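PDB 2R7L: 5-formaminoimidazole-4-carboxamide-1-(beta)-D-ribofuranosyl 5'-monophosphate synthetase, which catalyses the ATP- and formate-dependent formylation of AICAR to FAICAR, a folate-independent step of de novo purine biosynthesis. Local coordinates for residues His31-Ala36 against Phe58-Lys63; Lys49-Pro54 against Ile96-Leu101; Asn106-Leu109 against Asn115-Ile118; Arg120-Arg125 against Met311-Asp316; His210-Pro215 against Ala344-Met349. All coordinates share one frame; numbering follows the deposited sequence.

Interaction 1: His31-Ala36 against Phe58-Lys63; sequences HILKGA and FKVADK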
# COMPACT_ATOMS: atom_id res chain seq x y z
N HIS A 31 -2.51 -20.22 2.34
CA HIS A 31 -2.06 -19.23 1.37
C HIS A 31 -2.54 -19.53 -0.04
O HIS A 31 -2.59 -18.64 -0.89
CB HIS A 31 -0.55 -18.99 1.43
CG HIS A 31 0.28 -20.19 1.10
ND1 HIS A 31 0.61 -20.55 -0.19
CD2 HIS A 31 0.88 -21.10 1.91
CE1 HIS A 31 1.35 -21.64 -0.17
NE2 HIS A 31 1.54 -21.99 1.09
N ILE A 32 -2.91 -20.78 -0.29
CA ILE A 32 -3.59 -21.11 -1.54
C ILE A 32 -4.92 -20.37 -1.60
O ILE A 32 -5.29 -19.82 -2.65
CB ILE A 32 -3.84 -22.63 -1.67
CG1 ILE A 32 -2.56 -23.36 -2.04
CG2 ILE A 32 -4.92 -22.90 -2.73
CD1 ILE A 32 -2.66 -24.90 -1.92
N LEU A 33 -5.65 -20.38 -0.49
CA LEU A 33 -6.95 -19.73 -0.44
C LEU A 33 -6.79 -18.21 -0.31
O LEU A 33 -7.43 -17.45 -1.04
CB LEU A 33 -7.80 -20.31 0.70
CG LEU A 33 -8.15 -21.81 0.60
CD1 LEU A 33 -8.95 -22.27 1.82
CD2 LEU A 33 -8.91 -22.13 -0.69
N LYS A 34 -5.92 -17.77 0.61
CA LYS A 34 -5.62 -16.34 0.73
C LYS A 34 -5.16 -15.74 -0.59
O LYS A 34 -5.67 -14.70 -1.02
CB LYS A 34 -4.56 -16.07 1.80
CG LYS A 34 -4.32 -14.58 2.10
CD LYS A 34 -5.58 -13.91 2.59
CE LYS A 34 -5.40 -12.41 2.77
NZ LYS A 34 -6.57 -11.80 3.45
N GLY A 35 -4.21 -16.39 -1.24
CA GLY A 35 -3.70 -15.91 -2.52
C GLY A 35 -4.79 -15.77 -3.56
O GLY A 35 -4.79 -14.83 -4.35
N ALA A 36 -5.72 -16.73 -3.56
CA ALA A 36 -6.86 -16.70 -4.46
C ALA A 36 -7.77 -15.50 -4.20
O ALA A 36 -8.15 -14.79 -5.12
CB ALA A 36 -7.65 -17.99 -4.33
N PHE A 58 -9.27 -17.49 10.09
CA PHE A 58 -8.40 -16.73 9.19
C PHE A 58 -9.21 -16.12 8.04
O PHE A 58 -8.69 -15.32 7.27
CB PHE A 58 -7.23 -17.58 8.69
CG PHE A 58 -6.07 -17.66 9.67
CD1 PHE A 58 -5.45 -16.51 10.14
CD2 PHE A 58 -5.58 -18.89 10.09
CE1 PHE A 58 -4.38 -16.57 11.02
CE2 PHE A 58 -4.50 -18.96 10.98
CZ PHE A 58 -3.90 -17.80 11.44
N LYS A 59 -10.49 -16.51 7.93
CA LYS A 59 -11.46 -15.87 7.04
C LYS A 59 -11.06 -15.99 5.59
O LYS A 59 -11.19 -15.05 4.81
CB LYS A 59 -11.65 -14.39 7.42
CG LYS A 59 -12.27 -14.15 8.79
CD LYS A 59 -13.70 -14.68 8.84
CE LYS A 59 -14.23 -14.74 10.27
NZ LYS A 59 -15.30 -15.77 10.39
N VAL A 60 -10.60 -17.17 5.22
CA VAL A 60 -9.86 -17.36 3.99
C VAL A 60 -10.69 -18.13 2.97
O VAL A 60 -10.35 -18.20 1.79
CB VAL A 60 -8.50 -18.04 4.33
CG1 VAL A 60 -8.48 -19.52 3.96
CG2 VAL A 60 -7.36 -17.27 3.71
N ALA A 61 -11.80 -18.70 3.43
CA ALA A 61 -12.64 -19.49 2.54
C ALA A 61 -14.05 -18.93 2.48
O ALA A 61 -14.66 -18.63 3.51
CB ALA A 61 -12.66 -20.95 2.97
N ASP A 62 -14.57 -18.79 1.26
CA ASP A 62 -15.90 -18.25 1.06
C ASP A 62 -16.96 -19.33 1.21
O ASP A 62 -18.01 -19.10 1.81
CB ASP A 62 -16.02 -17.59 -0.31
CG ASP A 62 -15.18 -16.33 -0.42
OD1 ASP A 62 -15.03 -15.61 0.59
OD2 ASP A 62 -14.69 -16.05 -1.53
N LYS A 63 -16.69 -20.51 0.66
CA LYS A 63 -17.61 -21.64 0.75
C LYS A 63 -16.90 -22.84 1.39
O LYS A 63 -15.77 -23.17 1.02
CB LYS A 63 -18.11 -22.02 -0.64
CG LYS A 63 -19.59 -22.43 -0.72
CD LYS A 63 -20.05 -23.22 0.50
CE LYS A 63 -21.43 -23.83 0.30
NZ LYS A 63 -21.37 -25.07 -0.53
O HOH W 1 -8.75 -13.27 5.26
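Leu33 and Lys34 receive Val60 against the flank of helix 29-38, the helix of a beta-alpha-beta crossover between the parallel strands 20-24 and 43-47 of the Rossmann-like region. Residues 58-63 lead from helix 53-57 into the edge strand 63-66 of that sheet. The tight part is apolar. Val60 CG1 presses on Leu33 CB at 3.4 Å, closer than ordinary van der Waals contact, and also meets Leu33 CD1, the two side chains crossing at about a right angle. The same Leu33 CD1 reaches Ala61 CB at 4.1 Å, a small side chain that suits the place, since Cys45 of strand 43-47 also packs there. Beta-branched Val60 serves two neighbours at once: its other methyl, CG2, lies 3.5 Å from Lys34 N and 3.6 Å from Lys34 CB. The looser side is polar and begins at Lys34. With CG anti to the backbone N (chi1 -173°) and a bend at chi2, the chain runs past Val60 toward the subunit boundary, where NZ is hydrogen-bonded to Leu331 O of a neighbouring subunit. Lys34 NZ also donates to a water at 3.2 Å, and that water lies 2.9 Å from Phe58 O.

Interaction 2: Lys49-Pro54 against Ile96-Leu101; sequences KGRDVP and IAYCGL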
# COMPACT_ATOMS: atom_id res chain seq x y z
N LYS A 49 -15.52 -31.40 10.58
CA LYS A 49 -15.67 -31.00 11.97
C LYS A 49 -14.38 -31.33 12.72
O LYS A 49 -13.80 -32.40 12.51
CB LYS A 49 -16.86 -31.70 12.62
CG LYS A 49 -18.21 -31.35 12.01
CD LYS A 49 -19.36 -31.86 12.87
CE LYS A 49 -20.71 -31.55 12.25
NZ LYS A 49 -21.86 -32.02 13.09
N GLY A 50 -13.94 -30.42 13.57
CA GLY A 50 -12.70 -30.60 14.32
C GLY A 50 -11.47 -30.00 13.66
O GLY A 50 -10.48 -29.72 14.33
N ARG A 51 -11.53 -29.80 12.34
CA ARG A 51 -10.39 -29.28 11.58
C ARG A 51 -10.69 -28.02 10.75
O ARG A 51 -9.93 -27.67 9.84
CB ARG A 51 -9.82 -30.37 10.68
CG ARG A 51 -9.27 -31.58 11.43
CD ARG A 51 -8.56 -32.55 10.50
NE ARG A 51 -7.33 -31.99 9.94
CZ ARG A 51 -6.46 -32.69 9.22
NH1 ARG A 51 -6.68 -33.98 8.98
NH2 ARG A 51 -5.36 -32.11 8.74
N ASP A 52 -11.78 -27.33 11.07
CA ASP A 52 -12.24 -26.20 10.25
C ASP A 52 -11.91 -24.84 10.84
O ASP A 52 -11.91 -23.84 10.13
CB ASP A 52 -13.75 -26.31 9.95
CG ASP A 52 -14.61 -26.36 11.21
OD1 ASP A 52 -14.07 -26.67 12.29
OD2 ASP A 52 -15.82 -26.09 11.11
N VAL A 53 -11.62 -24.81 12.13
CA VAL A 53 -11.36 -23.56 12.85
C VAL A 53 -10.32 -22.62 12.21
O VAL A 53 -10.55 -21.42 12.13
CB VAL A 53 -10.98 -23.81 14.32
CG1 VAL A 53 -10.51 -22.53 14.98
CG2 VAL A 53 -12.18 -24.37 15.07
N PRO A 54 -9.17 -23.16 11.76
CA PRO A 54 -8.15 -22.26 11.21
C PRO A 54 -8.65 -21.52 9.97
O PRO A 54 -8.32 -20.35 9.76
CB PRO A 54 -7.01 -23.22 10.82
CG PRO A 54 -7.25 -24.46 11.63
CD PRO A 54 -8.74 -24.57 11.73
N ILE A 96 -3.56 -35.17 -2.25
CA ILE A 96 -3.18 -36.36 -2.98
C ILE A 96 -3.23 -37.59 -2.07
O ILE A 96 -3.67 -38.66 -2.48
CB ILE A 96 -1.80 -36.20 -3.62
CG1 ILE A 96 -1.82 -35.01 -4.57
CG2 ILE A 96 -1.40 -37.47 -4.36
CD1 ILE A 96 -0.45 -34.61 -5.11
N ALA A 97 -2.81 -37.41 -0.82
CA ALA A 97 -2.82 -38.50 0.16
C ALA A 97 -4.23 -38.94 0.54
O ALA A 97 -4.55 -40.12 0.47
CB ALA A 97 -2.03 -38.12 1.40
N TYR A 98 -5.06 -37.99 0.96
CA TYR A 98 -6.40 -38.30 1.43
C TYR A 98 -7.33 -38.77 0.31
O TYR A 98 -8.23 -39.57 0.53
CB TYR A 98 -7.03 -37.10 2.13
CG TYR A 98 -6.67 -36.94 3.59
CD1 TYR A 98 -5.94 -35.83 4.03
CD2 TYR A 98 -7.07 -37.87 4.53
CE1 TYR A 98 -5.63 -35.67 5.36
CE2 TYR A 98 -6.76 -37.71 5.87
CZ TYR A 98 -6.03 -36.61 6.28
OH TYR A 98 -5.72 -36.45 7.61
N CYS A 99 -7.10 -38.25 -0.89
CA CYS A 99 -7.91 -38.62 -2.05
C CYS A 99 -7.46 -39.97 -2.59
O CYS A 99 -8.28 -40.82 -2.93
CB CYS A 99 -7.79 -37.54 -3.13
SG CYS A 99 -8.79 -37.80 -4.62
N GLY A 100 -6.14 -40.15 -2.65
CA GLY A 100 -5.53 -41.35 -3.21
C GLY A 100 -4.97 -41.05 -4.57
O GLY A 100 -5.70 -40.67 -5.48
N LEU A 101 -3.66 -41.21 -4.72
CA LEU A 101 -2.99 -40.87 -5.97
C LEU A 101 -3.57 -41.60 -7.19
O LEU A 101 -3.53 -41.08 -8.31
CB LEU A 101 -1.48 -41.12 -5.87
CG LEU A 101 -0.69 -40.90 -7.15
CD1 LEU A 101 -0.80 -39.45 -7.64
CD2 LEU A 101 0.77 -41.29 -6.96
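Beside the AICAR pocket of the Rossmann-like region, Arg51, from the loop before helix 53-57, meets Tyr98 of helix 93-99, the helix that also carries the AICAR-binding Ser94. The CA atoms of Arg51 and Tyr98 are 14.2 Å apart, so two long side chains must span the gap from opposite directions. A bend at chi3 (67°) in Arg51 turns its guanidinium so that NH1 donates to Tyr98 OH at 3.0 Å. The phenolic oxygen sits in the guanidinium plane, yet the N-H...O angle of 141° leaves the bond noticeably bent. The ring is steeply turned, its plane 65° from that of the guanidinium, and is held in addition by an edge-to-face stack with Phe70. A phenylalanine here would keep the ring but remove the acceptor, and Arg51 NH1 would probably lose its mate and its guanidinium be freer to turn. Arg51 also packs on Ser266 of a neighbouring subunit. Behind the hydroxyl, Tyr98 CZ lies 3.8 Å from Arg51 NH1.

Interaction 3: Asn106-Leu109 against Asn115-Ile118; sequences NSFL and NRRI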
# COMPACT_ATOMS: atom_id res chain seq x y z
N ASN A 106 -7.22 -41.07 -12.24
CA ASN A 106 -8.28 -41.57 -13.12
C ASN A 106 -9.70 -41.71 -12.52
O ASN A 106 -10.57 -42.32 -13.12
CB ASN A 106 -7.86 -42.88 -13.79
CG ASN A 106 -7.06 -43.79 -12.87
OD1 ASN A 106 -7.51 -44.15 -11.78
ND2 ASN A 106 -5.87 -44.18 -13.31
N SER A 107 -9.93 -41.12 -11.35
CA SER A 107 -11.25 -41.17 -10.73
C SER A 107 -11.74 -39.78 -10.28
O SER A 107 -12.91 -39.61 -9.95
CB SER A 107 -11.23 -42.14 -9.54
OG SER A 107 -12.35 -41.97 -8.70
N PHE A 108 -10.84 -38.80 -10.29
CA PHE A 108 -11.18 -37.45 -9.81
C PHE A 108 -11.49 -36.50 -10.96
O PHE A 108 -10.59 -35.85 -11.50
CB PHE A 108 -10.04 -36.88 -8.94
CG PHE A 108 -10.46 -35.72 -8.08
CD1 PHE A 108 -10.02 -34.44 -8.36
CD2 PHE A 108 -11.31 -35.92 -7.01
CE1 PHE A 108 -10.42 -33.37 -7.57
CE2 PHE A 108 -11.71 -34.85 -6.22
CZ PHE A 108 -11.26 -33.58 -6.50
N LEU A 109 -12.76 -36.43 -11.34
CA LEU A 109 -13.17 -35.65 -12.51
C LEU A 109 -13.47 -34.19 -12.16
O LEU A 109 -14.62 -33.76 -12.17
CB LEU A 109 -14.38 -36.30 -13.18
CG LEU A 109 -14.15 -37.68 -13.81
CD1 LEU A 109 -15.48 -38.30 -14.23
CD2 LEU A 109 -13.20 -37.57 -15.00
N ASN A 115 0.19 -30.40 -13.78
CA ASN A 115 0.31 -31.55 -14.67
C ASN A 115 -0.02 -32.82 -13.91
O ASN A 115 0.78 -33.32 -13.13
CB ASN A 115 1.71 -31.61 -15.29
CG ASN A 115 1.94 -32.89 -16.10
OD1 ASN A 115 1.09 -33.76 -16.14
ND2 ASN A 115 3.11 -32.99 -16.73
N ARG A 116 -1.22 -33.33 -14.15
CA ARG A 116 -1.78 -34.47 -13.42
C ARG A 116 -0.92 -35.73 -13.50
O ARG A 116 -0.81 -36.47 -12.52
CB ARG A 116 -3.17 -34.78 -13.97
CG ARG A 116 -4.10 -35.46 -13.02
CD ARG A 116 -5.39 -35.78 -13.73
NE ARG A 116 -6.52 -35.86 -12.81
CZ ARG A 116 -7.45 -34.93 -12.70
NH1 ARG A 116 -7.40 -33.84 -13.46
NH2 ARG A 116 -8.44 -35.09 -11.83
N ARG A 117 -0.34 -35.98 -14.67
CA ARG A 117 0.45 -37.19 -14.90
C ARG A 117 1.72 -37.20 -14.05
O ARG A 117 2.16 -38.25 -13.58
CB ARG A 117 0.82 -37.31 -16.38
CG ARG A 117 -0.36 -37.41 -17.36
CD ARG A 117 -1.03 -38.78 -17.34
NE ARG A 117 -2.23 -38.80 -16.50
CZ ARG A 117 -3.01 -39.86 -16.32
NH1 ARG A 117 -2.73 -41.02 -16.92
NH2 ARG A 117 -4.07 -39.77 -15.53
N ILE A 118 2.30 -36.02 -13.84
CA ILE A 118 3.61 -35.91 -13.21
C ILE A 118 3.57 -36.09 -11.70
O ILE A 118 4.61 -36.20 -11.05
CB ILE A 118 4.32 -34.60 -13.60
CG1 ILE A 118 5.83 -34.79 -13.57
CG2 ILE A 118 3.87 -33.44 -12.72
CD1 ILE A 118 6.61 -33.56 -13.92
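Phe108 and Arg116 meet through the edges of their flat groups, though the position of Arg116 NH2 is doubtful, since its modelled approach to the Phe108 carbonyl oxygen is too short to be trusted. As modelled, NH2 of Arg116 lies roughly 3.8 Å from Phe108 CB and near the plane of the ring, while Phe108 CB lies in the plane of the guanidinium. The two side chains cross at about a right angle. Phe108 itself is buried, its ring set edge-to-face with Phe95 and packed on Leu82 of helix 76-84. Both segments belong to the long connection between helix 101-106 and helix 125-135, which in the chain follows the parallel strands of the Rossmann-like region and precedes the antiparallel strands of the ATP-grasp region. Arg116 has its polar partners outside the two segments: CG is anti to the backbone N (chi1 -155°) and the chain runs extended to NE, which donates to Val104 O, while NH1 forms a salt bridge with the C-terminal carboxylate of Ser361. An arginine suits this buried place because its several N-H groups serve different partners. Asn115 OD1 accepts weakly from Arg117 N at 3.0 Å, as in an Asx turn, and Ile118 N donates to Asn115 O at 3.2 Å.

Interaction 4: Arg120-Arg125 against Met311-Asp316; sequences RWESER and MSARVD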
# COMPACT_ATOMS: atom_id res chain seq x y z
N ARG A 120 2.78 -38.64 -10.31
CA ARG A 120 3.20 -40.01 -10.09
C ARG A 120 4.72 -40.08 -10.04
O ARG A 120 5.29 -40.92 -9.35
CB ARG A 120 2.65 -40.92 -11.19
CG ARG A 120 2.39 -42.32 -10.72
CD ARG A 120 1.78 -43.18 -11.80
NE ARG A 120 0.34 -43.36 -11.67
CZ ARG A 120 -0.28 -43.79 -10.57
NH1 ARG A 120 -1.60 -43.94 -10.57
NH2 ARG A 120 0.41 -44.06 -9.47
N TRP A 121 5.37 -39.19 -10.77
CA TRP A 121 6.82 -39.12 -10.76
C TRP A 121 7.40 -38.54 -9.47
O TRP A 121 8.61 -38.56 -9.26
CB TRP A 121 7.31 -38.33 -11.97
CG TRP A 121 7.20 -39.09 -13.25
CD1 TRP A 121 6.06 -39.59 -13.82
CD2 TRP A 121 8.28 -39.45 -14.12
NE1 TRP A 121 6.37 -40.24 -14.99
CE2 TRP A 121 7.72 -40.17 -15.20
CE3 TRP A 121 9.66 -39.24 -14.10
CZ2 TRP A 121 8.50 -40.67 -16.24
CZ3 TRP A 121 10.43 -39.73 -15.14
CH2 TRP A 121 9.85 -40.44 -16.19
N GLU A 122 6.53 -38.04 -8.59
CA GLU A 122 6.97 -37.51 -7.30
C GLU A 122 6.71 -38.54 -6.21
O GLU A 122 7.24 -38.43 -5.11
CB GLU A 122 6.26 -36.19 -6.97
CG GLU A 122 4.81 -36.36 -6.53
CD GLU A 122 4.21 -35.12 -5.89
OE1 GLU A 122 3.03 -35.18 -5.47
OE2 GLU A 122 4.91 -34.09 -5.79
N SER A 123 5.90 -39.53 -6.52
CA SER A 123 5.51 -40.54 -5.55
C SER A 123 6.47 -41.72 -5.57
O SER A 123 6.67 -42.38 -4.56
CB SER A 123 4.09 -41.03 -5.83
OG SER A 123 4.02 -41.64 -7.11
N GLU A 124 7.05 -41.98 -6.74
CA GLU A 124 7.90 -43.15 -6.93
C GLU A 124 9.37 -42.77 -6.99
O GLU A 124 9.79 -41.99 -7.85
CB GLU A 124 7.48 -43.91 -8.19
CG GLU A 124 6.08 -44.49 -8.11
CD GLU A 124 5.54 -44.94 -9.45
OE1 GLU A 124 4.33 -45.24 -9.54
OE2 GLU A 124 6.33 -44.99 -10.42
N ARG A 125 10.14 -43.33 -6.07
CA ARG A 125 11.55 -43.03 -5.91
C ARG A 125 12.37 -43.25 -7.19
O ARG A 125 13.31 -42.50 -7.47
CB ARG A 125 12.13 -43.86 -4.76
CG ARG A 125 13.53 -43.46 -4.32
CD ARG A 125 14.01 -44.31 -3.14
NE ARG A 125 13.26 -44.05 -1.91
CZ ARG A 125 13.47 -43.01 -1.10
NH1 ARG A 125 14.41 -42.11 -1.39
NH2 ARG A 125 12.75 -42.87 0.01
N MET A 311 12.27 -34.01 -3.99
CA MET A 311 11.60 -33.02 -4.81
C MET A 311 10.09 -33.22 -4.79
O MET A 311 9.61 -34.30 -4.42
CB MET A 311 12.09 -33.10 -6.25
CG MET A 311 11.62 -34.34 -6.98
SD MET A 311 11.58 -34.12 -8.77
CE MET A 311 9.97 -33.37 -8.97
N SER A 312 9.36 -32.18 -5.18
CA SER A 312 7.91 -32.26 -5.33
C SER A 312 7.53 -31.71 -6.70
O SER A 312 8.26 -30.89 -7.27
CB SER A 312 7.21 -31.47 -4.24
OG SER A 312 7.67 -31.86 -2.96
N ALA A 313 6.41 -32.18 -7.23
CA ALA A 313 5.98 -31.77 -8.57
C ALA A 313 4.77 -30.84 -8.45
O ALA A 313 4.23 -30.36 -9.44
CB ALA A 313 5.65 -32.98 -9.42
N ARG A 314 4.35 -30.62 -7.21
CA ARG A 314 3.34 -29.61 -6.91
C ARG A 314 3.83 -28.77 -5.73
O ARG A 314 5.02 -28.75 -5.43
CB ARG A 314 1.99 -30.26 -6.63
CG ARG A 314 2.08 -31.60 -5.93
CD ARG A 314 2.54 -31.43 -4.52
NE ARG A 314 2.82 -32.72 -3.90
CZ ARG A 314 3.15 -32.87 -2.62
NH1 ARG A 314 3.39 -34.08 -2.14
NH2 ARG A 314 3.23 -31.81 -1.83
N VAL A 315 2.93 -28.07 -5.05
CA VAL A 315 3.34 -27.15 -4.01
C VAL A 315 3.86 -27.90 -2.78
O VAL A 315 3.22 -28.83 -2.31
CB VAL A 315 2.20 -26.17 -3.63
CG1 VAL A 315 1.02 -26.90 -2.98
CG2 VAL A 315 2.72 -25.03 -2.75
N ASP A 316 5.04 -27.49 -2.30
CA ASP A 316 5.65 -28.06 -1.10
C ASP A 316 5.23 -27.31 0.16
O ASP A 316 5.03 -26.09 0.14
CB ASP A 316 7.17 -28.06 -1.24
CG ASP A 316 7.88 -28.58 0.02
OD1 ASP A 316 8.23 -29.78 0.05
OD2 ASP A 316 8.07 -27.79 0.97
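Glu122 reaches from the connection before helix 125-135 to the end of strand 306-312, an outer strand of the antiparallel ATP-grasp sheet, where it meets Ala313 and Arg314. Its CB lies 4.1 Å from Ala313 CB, a methyl small enough to let the chain pass. CG sits between the backbone N and the carbonyl carbon (chi1 74°), the crowded position, with the chain extended beyond. CD lies 3.4 Å from Arg314 NE. OE1 accepts from Arg314 NE at 2.9 Å through its syn lone pair; this salt bridge lies in the guanidinium plane, with carboxylate and guanidinium nearly perpendicular (86°). OE2 stays close to Arg314 NE as well (3.1 Å), but its bond is to the backbone: Ala313 N donates to it at 2.8 Å, almost straight (176°), on the anti side. Glutamate has the length and the two oxygens for this double hold. Arg314 packs on the AICAR-binding His27. A leucine in place of Arg314 would leave OE1 of Glu122 without its charged mate, and the carboxylate, held by Ala313 N alone among these partners, would probably be freer to turn about that bond. At the guanidinium's other end, Arg314 NH2 donates to Val315 O at 3.0 Å.

Interaction 5: His210-Pro215 against Ala344-Met349; sequences HYFYSP and AREIKM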
# COMPACT_ATOMS: atom_id res chain seq x y z
N HIS A 210 11.74 -23.24 -3.58
CA HIS A 210 10.41 -23.26 -4.18
C HIS A 210 10.39 -22.49 -5.50
O HIS A 210 10.59 -21.27 -5.53
CB HIS A 210 9.36 -22.76 -3.19
CG HIS A 210 9.47 -23.40 -1.84
ND1 HIS A 210 8.82 -24.57 -1.51
CD2 HIS A 210 10.17 -23.04 -0.73
CE1 HIS A 210 9.11 -24.91 -0.27
NE2 HIS A 210 9.92 -23.99 0.23
N TYR A 211 10.19 -23.21 -6.59
CA TYR A 211 10.16 -22.61 -7.92
C TYR A 211 8.72 -22.52 -8.43
O TYR A 211 7.82 -23.17 -7.90
CB TYR A 211 10.96 -23.43 -8.93
CG TYR A 211 12.41 -23.72 -8.61
CD1 TYR A 211 13.42 -23.02 -9.25
CD2 TYR A 211 12.77 -24.73 -7.72
CE1 TYR A 211 14.76 -23.29 -8.99
CE2 TYR A 211 14.10 -25.00 -7.44
CZ TYR A 211 15.09 -24.29 -8.09
OH TYR A 211 16.40 -24.54 -7.83
N PHE A 212 8.52 -21.74 -9.49
CA PHE A 212 7.26 -21.72 -10.21
C PHE A 212 7.58 -21.70 -11.70
O PHE A 212 8.27 -20.79 -12.17
CB PHE A 212 6.42 -20.48 -9.84
CG PHE A 212 5.02 -20.50 -10.41
CD1 PHE A 212 3.98 -21.06 -9.70
CD2 PHE A 212 4.76 -19.98 -11.68
CE1 PHE A 212 2.69 -21.08 -10.22
CE2 PHE A 212 3.48 -20.01 -12.20
CZ PHE A 212 2.44 -20.57 -11.47
N TYR A 213 7.11 -22.71 -12.43
CA TYR A 213 7.20 -22.67 -13.88
C TYR A 213 5.90 -22.11 -14.46
O TYR A 213 4.82 -22.67 -14.25
CB TYR A 213 7.47 -24.05 -14.52
CG TYR A 213 7.46 -23.97 -16.04
CD1 TYR A 213 8.50 -23.36 -16.72
CD2 TYR A 213 6.38 -24.45 -16.78
CE1 TYR A 213 8.48 -23.27 -18.12
CE2 TYR A 213 6.36 -24.35 -18.16
CZ TYR A 213 7.41 -23.76 -18.82
OH TYR A 213 7.38 -23.67 -20.20
N SER A 214 6.03 -21.00 -15.16
CA SER A 214 4.89 -20.39 -15.81
C SER A 214 4.84 -20.85 -17.26
O SER A 214 5.69 -20.46 -18.05
CB SER A 214 5.01 -18.87 -15.78
OG SER A 214 4.04 -18.29 -16.63
N PRO A 215 3.83 -21.67 -17.61
CA PRO A 215 3.63 -22.14 -18.98
C PRO A 215 3.25 -20.98 -19.90
O PRO A 215 3.57 -21.01 -21.09
CB PRO A 215 2.46 -23.12 -18.86
CG PRO A 215 2.21 -23.32 -17.41
CD PRO A 215 2.81 -22.17 -16.68
N ALA A 344 -2.72 -18.56 -8.10
CA ALA A 344 -3.98 -17.87 -8.42
C ALA A 344 -3.84 -16.91 -9.59
O ALA A 344 -4.72 -16.82 -10.44
CB ALA A 344 -4.50 -17.15 -7.21
N ARG A 345 -2.72 -16.20 -9.63
CA ARG A 345 -2.46 -15.25 -10.68
C ARG A 345 -2.33 -15.94 -12.04
O ARG A 345 -2.86 -15.45 -13.03
CB ARG A 345 -1.20 -14.46 -10.36
CG ARG A 345 -0.70 -13.63 -11.51
CD ARG A 345 0.27 -12.59 -11.00
NE ARG A 345 -0.30 -11.92 -9.84
CZ ARG A 345 0.41 -11.21 -8.96
NH1 ARG A 345 1.72 -11.09 -9.10
NH2 ARG A 345 -0.21 -10.64 -7.93
N GLU A 346 -1.62 -17.06 -12.07
CA GLU A 346 -1.47 -17.82 -13.31
C GLU A 346 -2.84 -18.27 -13.77
O GLU A 346 -3.15 -18.24 -14.95
CB GLU A 346 -0.53 -19.02 -13.12
CG GLU A 346 0.10 -19.56 -14.43
CD GLU A 346 1.23 -18.69 -14.95
OE1 GLU A 346 1.46 -17.59 -14.38
OE2 GLU A 346 1.90 -19.09 -15.94
N ILE A 347 -3.69 -18.66 -12.83
CA ILE A 347 -5.05 -19.03 -13.17
C ILE A 347 -5.80 -17.82 -13.73
O ILE A 347 -6.42 -17.91 -14.80
CB ILE A 347 -5.79 -19.66 -11.98
CG1 ILE A 347 -5.11 -20.98 -11.58
CG2 ILE A 347 -7.24 -19.92 -12.33
CD1 ILE A 347 -5.72 -21.69 -10.36
N LYS A 348 -5.72 -16.68 -13.03
CA LYS A 348 -6.32 -15.43 -13.48
C LYS A 348 -5.90 -15.11 -14.91
O LYS A 348 -6.73 -15.03 -15.81
CB LYS A 348 -5.93 -14.29 -12.54
CG LYS A 348 -6.76 -13.03 -12.68
CD LYS A 348 -6.17 -11.91 -11.83
CE LYS A 348 -7.21 -10.87 -11.49
NZ LYS A 348 -6.75 -9.97 -10.39
N MET A 349 -4.60 -14.96 -15.12
CA MET A 349 -4.04 -14.67 -16.44
C MET A 349 -4.43 -15.67 -17.53
O MET A 349 -4.62 -15.28 -18.69
CB MET A 349 -2.53 -14.58 -16.37
CG MET A 349 -2.01 -13.21 -16.04
SD MET A 349 -0.21 -13.15 -16.18
CE MET A 349 0.04 -13.59 -17.90
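Strand 205-214 and helix 339-353 face each other with Ser214 and Glu346 as the nearest pair, their CA atoms 7.3 Å apart, a gap that side chains fill. Glu346 provides most of the filling. Its CG is anti to the backbone N (chi1 -158°), and a bend at chi2 (76°) lays the aliphatic part against Phe212 before the carboxylate turns to Ser214. Phe212 CZ touches Glu346 CB at 3.7 Å and Glu346 CG at 3.9 Å, with CG in the plane of the ring, so the aromatic edge rather than a face meets the methylenes. The carboxylate stands steeply to that ring, at 74°. Ser214 OG donates to Glu346 OE2; the modelled length of 2.4 Å is very short and its exact value doubtful. Pro215 CD closes on the same OE2 at 3.3 Å. The acid is buried, yet its other oxygen, OE1, forms a salt bridge with Arg342 one turn earlier in the helix, which would compensate the charge. Ser214 suits the strand end because its small hydroxyl also accepts from Lys217 N in the turn that follows. This is a helix packed on one face of an antiparallel sheet, an alpha+beta arrangement as in the ATP-grasp fold.

Overall arrangement
From the N terminus, interaction 1 closes the first loop, over strand 43-47 and helix 53-57. Interaction 2 opens inside that loop and ends beyond it, so the two cross, and both reach a neighbouring subunit. Interaction 3 then makes a short closure in the connection between helices 101-106 and 125-135. Interaction 4 spans nearly two hundred residues, from this connection to the end of strand 306-312, and crosses interaction 5, which joins the same sheet to the late helix 339-353. Direct touches link the sets: Leu101 packs on Ser123, Ile118 on Ala313, His210 on Asp316, and Ala36 on Ala344, bringing the C-terminal helix back against the Rossmann-like region.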